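Metallo-beta-lactamase (Serratia marcescens, PDB 6K4T) probably hydrolyses beta-lactam antibiotics with zinc ions held in its active site, as a subclass B3 metallo-beta-lactamase. Local coordinates at residues 36-41 with 67-72. Residues are numbered along the deposited sequence; the frame is centred on the assembly and turned at random.
Sequences GHILVD and YILSTH. With ZN (zinc ion), chain B; JKE (2-sulfanylbenzoic acid), chain D.
The carboxylate of D41 grips T71 with both oxygens, one on the backbone and one on the side chain. D41 OD1 accepts from T71 N at 2.9 Å, met on the syn side but 22° out of the carboxylate plane, while OD2 turns its syn lone pair to the hydroxyl, with 2.6 Å between T71 OG1 and D41 OD2. With OG1 between its own backbone N and carbonyl carbon (chi1 53°), T71 keeps the hydroxyl near enough to its amide N for one carboxylate to meet both. Together the two bonds fix the rotation of the carboxylate. A water adds a third grip, donating to D41 OD1 and to the carbonyl O of H72 and accepting from S70 OG, so D41 is linked to S70 and H72 through the water as well as to T71 directly. D41 lies just past the end of strand 37-40. That strand runs parallel to 65-69, the two being the ends of a beta-alpha-beta crossover through helix 47-57, within the αβ/βα metallo-beta-lactamase fold. Backbone bonds go from L39 N to Y67 O, L69 N to L39 O (2.8 Å) and D41 N to L69 O, the last carrying the pairing right up to D41. On one face of the sheet I38 CG2 crosses the end of L69, 3.6 Å from its CD1, and V40 CG2 lies 4.2 Å from the same L69 CD1; W157 of strand 155-163 packs on V40, L69 and T71. The other face has L39 CD2 against I68 CG1 at 4.2 Å, with I81 and M84 of helix 81-88 on I68. Just past T71, H72 NE2 binds a zinc ion at 2.0 Å, alongside H74, H150 and the sulfur SD of 2-sulfanylbenzoic acid, and D174 OD1 holds H72 ND1.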
# COMPACT_ATOMS: atom_id res chain seq x y z
N GLY A 36 -16.09 2.23 13.20
CA GLY A 36 -14.77 2.80 12.97
C GLY A 36 -14.10 2.24 11.72
O GLY A 36 -14.54 1.24 11.11
N HIS A 37 -13.00 2.91 11.33
CA HIS A 37 -12.41 2.72 10.02
C HIS A 37 -10.94 2.37 10.10
O HIS A 37 -10.27 2.65 11.07
CB HIS A 37 -12.59 3.96 9.15
CG HIS A 37 -13.90 4.65 9.35
ND1 HIS A 37 -15.12 4.02 9.11
CD2 HIS A 37 -14.18 5.91 9.72
CE1 HIS A 37 -16.08 4.89 9.36
NE2 HIS A 37 -15.52 6.05 9.75
N ILE A 38 -10.46 1.76 9.03
CA ILE A 38 -9.04 1.48 8.80
C ILE A 38 -8.59 2.25 7.56
O ILE A 38 -9.26 2.20 6.54
CB ILE A 38 -8.82 -0.03 8.65
CG1 ILE A 38 -9.23 -0.74 9.95
CG2 ILE A 38 -7.38 -0.33 8.26
CD1 ILE A 38 -9.15 -2.25 9.86
N LEU A 39 -7.48 2.98 7.66
CA LEU A 39 -6.85 3.67 6.54
C LEU A 39 -5.60 2.90 6.12
O LEU A 39 -4.78 2.55 6.99
CB LEU A 39 -6.49 5.10 6.98
CG LEU A 39 -5.71 5.91 5.94
CD1 LEU A 39 -6.54 6.16 4.69
CD2 LEU A 39 -5.26 7.22 6.56
N VAL A 40 -5.45 2.64 4.82
CA VAL A 40 -4.26 2.07 4.29
C VAL A 40 -3.48 3.15 3.57
O VAL A 40 -3.95 3.69 2.58
CB VAL A 40 -4.56 0.88 3.35
CG1 VAL A 40 -3.27 0.19 2.94
CG2 VAL A 40 -5.52 -0.10 4.01
N ASP A 41 -2.30 3.43 4.12
CA ASP A 41 -1.26 4.36 3.65
C ASP A 41 -1.68 5.82 3.89
O ASP A 41 -2.84 6.12 4.16
CB ASP A 41 -0.81 4.08 2.22
CG ASP A 41 0.26 2.99 2.16
OD1 ASP A 41 0.84 2.66 3.24
OD2 ASP A 41 0.50 2.46 1.06
N TYR A 67 -7.03 2.56 12.94
CA TYR A 67 -5.74 2.00 12.49
C TYR A 67 -5.34 2.63 11.17
O TYR A 67 -6.18 2.90 10.32
CB TYR A 67 -5.81 0.49 12.27
CG TYR A 67 -5.94 -0.32 13.53
CD1 TYR A 67 -4.89 -0.43 14.42
CD2 TYR A 67 -7.15 -0.92 13.87
CE1 TYR A 67 -5.00 -1.15 15.59
CE2 TYR A 67 -7.29 -1.63 15.05
CZ TYR A 67 -6.20 -1.75 15.91
OH TYR A 67 -6.28 -2.45 17.08
N ILE A 68 -4.04 2.91 11.02
CA ILE A 68 -3.39 3.25 9.75
C ILE A 68 -2.40 2.13 9.43
O ILE A 68 -1.49 1.90 10.20
CB ILE A 68 -2.69 4.61 9.78
CG1 ILE A 68 -3.67 5.73 10.17
CG2 ILE A 68 -2.02 4.90 8.45
CD1 ILE A 68 -3.00 7.04 10.55
N LEU A 69 -2.62 1.45 8.31
CA LEU A 69 -1.80 0.35 7.85
C LEU A 69 -0.80 0.87 6.83
O LEU A 69 -1.18 1.56 5.89
CB LEU A 69 -2.67 -0.74 7.23
CG LEU A 69 -3.89 -1.16 8.04
CD1 LEU A 69 -4.58 -2.34 7.38
CD2 LEU A 69 -3.54 -1.49 9.49
N SER A 70 0.47 0.48 6.97
CA SER A 70 1.53 0.92 6.08
C SER A 70 1.95 -0.23 5.17
O SER A 70 2.25 -1.34 5.66
CB SER A 70 2.70 1.42 6.88
OG SER A 70 3.83 1.68 6.03
N THR A 71 1.98 0.02 3.87
CA THR A 71 2.61 -0.91 2.92
C THR A 71 4.14 -0.89 3.10
O THR A 71 4.71 -1.88 3.53
CB THR A 71 2.24 -0.60 1.46
OG1 THR A 71 2.54 0.78 1.20
CG2 THR A 71 0.80 -0.93 1.15
N HIS A 72 4.78 0.24 2.77
CA HIS A 72 6.17 0.37 3.06
C HIS A 72 6.56 1.81 3.33
O HIS A 72 5.84 2.75 3.00
CB HIS A 72 7.03 -0.24 1.95
CG HIS A 72 7.10 0.53 0.67
ND1 HIS A 72 6.24 0.33 -0.38
CD2 HIS A 72 7.97 1.50 0.27
CE1 HIS A 72 6.55 1.15 -1.38
NE2 HIS A 72 7.63 1.88 -1.01
ZN ZN B . 9.04 2.60 -2.30
SD JKE D . 8.69 4.22 -3.81
CG JKE D . 7.62 1.80 -5.78
CZ JKE D . 8.77 2.65 -6.15
CD1 JKE D . 10.45 4.44 -5.82
OD1 JKE D . 7.41 0.81 -6.47
CD2 JKE D . 10.45 3.13 -7.83
OD2 JKE D . 6.86 2.07 -4.75
CE1 JKE D . 9.35 3.73 -5.34
CE2 JKE D . 9.36 2.41 -7.40
CG1 JKE D . 11.01 4.14 -7.06
O HOH W 1 3.32 3.46 4.03